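Hydrogenase maturation factor (Thermoanaerobacter tengcongensis, PDB 3VTH) probably transfers a carbamoyl group from carbamoyl phosphate, at the expense of ATP, to the C-terminal cysteine of HypE during [NiFe]-hydrogenase maturation. Local coordinates at residues A[436-439]-A[440-443]; A[468-471]-A[472-476]. All coordinates share one frame; numbering follows the deposited sequence.

Contact 1: A[436-439]-A[440-443]; sequences FNYY and IEQI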
# COMPACT_ATOMS: atom_id res chain seq x y z
N PHE A 436 18.03 3.39 0.28
CA PHE A 436 18.62 2.27 -0.44
C PHE A 436 19.11 1.17 0.50
O PHE A 436 18.87 -0.01 0.23
CB PHE A 436 19.76 2.73 -1.36
CG PHE A 436 20.26 1.66 -2.28
CD1 PHE A 436 21.50 1.06 -2.07
CD2 PHE A 436 19.47 1.23 -3.36
CE1 PHE A 436 21.96 0.06 -2.93
CE2 PHE A 436 19.92 0.22 -4.22
CZ PHE A 436 21.17 -0.36 -4.01
N ASN A 437 19.80 1.55 1.58
CA ASN A 437 20.27 0.56 2.57
C ASN A 437 19.12 -0.26 3.14
O ASN A 437 19.23 -1.48 3.30
CB ASN A 437 21.05 1.22 3.71
CG ASN A 437 22.39 1.75 3.28
OD1 ASN A 437 23.02 2.53 4.00
ND2 ASN A 437 22.86 1.34 2.10
N TYR A 438 18.02 0.42 3.45
CA TYR A 438 16.80 -0.18 3.95
C TYR A 438 16.13 -1.10 2.92
O TYR A 438 15.75 -2.24 3.25
CB TYR A 438 15.86 0.94 4.38
CG TYR A 438 14.45 0.53 4.75
CD1 TYR A 438 13.37 1.21 4.21
CD2 TYR A 438 14.19 -0.53 5.64
CE1 TYR A 438 12.05 0.87 4.54
CE2 TYR A 438 12.87 -0.89 5.96
CZ TYR A 438 11.81 -0.18 5.42
OH TYR A 438 10.50 -0.49 5.73
N TYR A 439 16.00 -0.62 1.69
CA TYR A 439 15.59 -1.46 0.57
C TYR A 439 16.41 -2.75 0.50
O TYR A 439 15.85 -3.84 0.46
CB TYR A 439 15.76 -0.65 -0.71
CG TYR A 439 15.54 -1.34 -2.02
CD1 TYR A 439 16.63 -1.72 -2.80
CD2 TYR A 439 14.26 -1.53 -2.54
CE1 TYR A 439 16.46 -2.29 -4.06
CE2 TYR A 439 14.07 -2.11 -3.80
CZ TYR A 439 15.19 -2.49 -4.56
OH TYR A 439 15.05 -3.07 -5.81
N ILE A 440 17.73 -2.63 0.51
CA ILE A 440 18.64 -3.78 0.39
C ILE A 440 18.42 -4.80 1.49
O ILE A 440 18.36 -6.00 1.21
CB ILE A 440 20.14 -3.36 0.38
CG1 ILE A 440 20.47 -2.67 -0.94
CG2 ILE A 440 21.06 -4.57 0.58
CD1 ILE A 440 19.83 -3.31 -2.14
N GLU A 441 18.27 -4.32 2.72
CA GLU A 441 18.05 -5.17 3.88
C GLU A 441 16.69 -5.87 3.85
O GLU A 441 16.55 -7.00 4.32
CB GLU A 441 18.20 -4.37 5.19
CG GLU A 441 16.88 -3.77 5.76
CD GLU A 441 16.89 -3.55 7.29
OE1 GLU A 441 17.87 -3.97 7.95
OE2 GLU A 441 15.92 -2.97 7.82
N GLN A 442 15.67 -5.18 3.34
CA GLN A 442 14.35 -5.79 3.22
C GLN A 442 14.35 -6.90 2.17
O GLN A 442 13.73 -7.93 2.37
CB GLN A 442 13.28 -4.74 2.93
CG GLN A 442 12.97 -3.87 4.17
CD GLN A 442 12.70 -4.70 5.42
OE1 GLN A 442 11.65 -5.34 5.55
NE2 GLN A 442 13.64 -4.69 6.35
N ILE A 443 15.07 -6.69 1.07
CA ILE A 443 15.22 -7.75 0.08
C ILE A 443 15.83 -9.00 0.74
O ILE A 443 15.32 -10.10 0.57
CB ILE A 443 16.01 -7.30 -1.17
CG1 ILE A 443 15.16 -6.34 -2.01
CG2 ILE A 443 16.43 -8.49 -2.04
CD1 ILE A 443 15.93 -5.73 -3.17

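Contact 2: A[468-471]-A[472-476]; sequences TQYA and KSLDL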
# COMPACT_ATOMS: atom_id res chain seq x y z
N THR A 468 17.41 -0.35 -10.62
CA THR A 468 18.04 -0.89 -11.83
C THR A 468 19.53 -1.20 -11.59
O THR A 468 20.00 -2.29 -11.92
CB THR A 468 17.90 0.09 -13.02
OG1 THR A 468 16.51 0.27 -13.30
CG2 THR A 468 18.63 -0.45 -14.28
N GLN A 469 20.24 -0.25 -10.98
CA GLN A 469 21.65 -0.44 -10.61
C GLN A 469 21.82 -1.65 -9.70
O GLN A 469 22.77 -2.41 -9.83
CB GLN A 469 22.22 0.85 -9.97
CG GLN A 469 22.22 2.02 -10.99
CD GLN A 469 22.13 3.42 -10.37
OE1 GLN A 469 22.41 3.62 -9.19
NE2 GLN A 469 21.76 4.40 -11.19
N TYR A 470 20.87 -1.84 -8.78
CA TYR A 470 20.89 -3.02 -7.93
C TYR A 470 20.71 -4.30 -8.77
O TYR A 470 21.48 -5.23 -8.62
CB TYR A 470 19.84 -2.93 -6.81
CG TYR A 470 19.72 -4.22 -6.00
CD1 TYR A 470 20.71 -4.60 -5.09
CD2 TYR A 470 18.62 -5.06 -6.15
CE1 TYR A 470 20.59 -5.79 -4.34
CE2 TYR A 470 18.48 -6.22 -5.42
CZ TYR A 470 19.45 -6.58 -4.52
OH TYR A 470 19.27 -7.76 -3.83
N ALA A 471 19.70 -4.31 -9.65
CA ALA A 471 19.45 -5.46 -10.53
C ALA A 471 20.69 -5.85 -11.34
O ALA A 471 21.06 -7.02 -11.40
CB ALA A 471 18.28 -5.20 -11.45
N LYS A 472 21.32 -4.86 -11.95
CA LYS A 472 22.52 -5.07 -12.77
C LYS A 472 23.70 -5.54 -11.94
O LYS A 472 24.57 -6.23 -12.45
CB LYS A 472 22.91 -3.81 -13.52
CG LYS A 472 21.82 -3.19 -14.38
CD LYS A 472 21.40 -4.11 -15.53
CE LYS A 472 21.37 -3.35 -16.86
NZ LYS A 472 20.68 -2.03 -16.78
N SER A 473 23.72 -5.18 -10.65
CA SER A 473 24.78 -5.62 -9.75
C SER A 473 24.73 -7.12 -9.44
O SER A 473 25.70 -7.68 -8.92
CB SER A 473 24.73 -4.84 -8.43
OG SER A 473 23.93 -5.51 -7.45
N LEU A 474 23.61 -7.78 -9.73
CA LEU A 474 23.46 -9.20 -9.35
C LEU A 474 24.03 -10.14 -10.42
O LEU A 474 24.17 -9.77 -11.58
CB LEU A 474 22.00 -9.54 -9.02
CG LEU A 474 21.24 -8.70 -7.98
CD1 LEU A 474 19.74 -9.01 -7.99
CD2 LEU A 474 21.82 -8.92 -6.58
N ASP A 475 24.35 -11.37 -10.02
CA ASP A 475 24.91 -12.35 -10.95
C ASP A 475 23.78 -13.24 -11.46
O ASP A 475 23.79 -14.45 -11.27
CB ASP A 475 25.99 -13.16 -10.22
CG ASP A 475 26.71 -14.16 -11.12
OD1 ASP A 475 27.06 -13.80 -12.27
OD2 ASP A 475 26.95 -15.30 -10.66
N LEU A 476 22.78 -12.63 -12.09
CA LEU A 476 21.59 -13.35 -12.53
C LEU A 476 21.21 -12.86 -13.92
O LEU A 476 21.49 -11.72 -14.24
CB LEU A 476 20.41 -13.07 -11.58
CG LEU A 476 20.40 -13.53 -10.12
CD1 LEU A 476 19.19 -12.94 -9.41
CD2 LEU A 476 20.41 -15.08 -10.00

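Contact 1: A[436-439]-A[440-443]
Ile440 lays its CG1 over one face of the Phe436 ring, one helical turn earlier. The carbon sits 3.7 Å from Phe436 CE1 and is offset toward the rim, a CH-pi contact. The CD1 of Ile440 fits between two rings, 3.7 Å from Phe436 CZ and 3.6 Å from Tyr439 CD1. Ile443 lies over the Tyr439 ring in the same i to i+4 spacing, but with its terminal methyl. Its CG1 stands beside the backbone N (chi1 -72°) and the chain then extends, which carries CD1 over the ring face. That methyl lies 3.6 Å from both Tyr439 CE1 and Tyr439 CZ. The Tyr439 hydroxyl is hydrogen-bonded to the backbone O of Val405.

Tyr438 serves another side of the helix. Gln442 folds at chi2 (-50°), and its CG approaches Tyr438 CE2 at 3.5 Å, with the amide plane turned 34° from the ring. Glu441 OE2 meets the ring edge instead, in plane, 3.7 Å from Tyr438 CD2. A weak hydrogen bond from Gln442 NE2 to Glu441 OE2 links the two polar ends. The Tyr438 hydroxyl is hydrogen-bonded to His425 NE2.

Four backbone hydrogen bonds, from Ile440 N to Phe436 O through Ile443 N to Tyr439 O (3.0 Å), bring Phe436 against Ile440 and Tyr439 against Ile443. These are the i to i+4 bonds of a regular alpha-helix, here helix 433-449 of the HypF Kae1-like domain.

Contact 2: A[468-471]-A[472-476]
Tyr470 has its CG anti to the backbone N (chi1 174°), which swings the ring along the helix toward Leu474. Leu474 turns its own CG beside its backbone N (chi1 -54°) and presents the branch to one face of that ring. Both methyls take part: CD2 lies 3.9 Å from Tyr470 CZ, and CD1 lies 4.0 Å from Tyr470 CE2. The two side chains cross rather than run alongside each other.

The backbone is leaving the helix here. Lys472 N still makes a straight i to i+4 bond to Thr468 O, at 2.9 Å. Ser473 N bonds to Gln469 O and weakly to Tyr470 O. Leu474 N then steps back to Ala471 O, at 3.1 Å, meeting it from above the carbonyl plane. This is the C-terminal end of helix 466-473, the helix of a beta-alpha-beta unit between strands 456-460 and 478-481. Ser473 OG adds a bond of 2.7 Å to Tyr470 O, in the carbonyl plane and on a lone pair. With an alanine here in place of Leu474, CG and both methyls go, and one face of the Tyr470 ring would probably lose this packing partner, leaving the ring held mainly from helix 433-449.

Thr468 and Lys472 lie side by side on another side of the helix. The bent lysine brings NZ to 3.6 Å from the Thr468 CG2 methyl, a plain van der Waals contact, while Thr468 OG1 is hydrogen-bonded to His462 O.

Both contacts belong to the Kae1-like domain, and the Tyr470 ring joins them. Ile440 CD1 packs 3.3 Å from Tyr470 CD1, and Ile443 CG2 lies 3.4 Å from Tyr470 OH, so helix 433-449 rests on helix 466-473. Contact 1 is the more buried, with one exposed residue against three in contact 2. Contact 1 sits inside a continuing helix with an unbroken i to i+4 ladder. Contact 2 marks a helix end, where a serine hydroxyl and an i to i+3 bond enter. The Tyr438 side chain is about 5 Å from that of Asp367, a magnesium-binding residue whose metal is not on it here; that of Thr468 is about 9 Å from iron ligand His483.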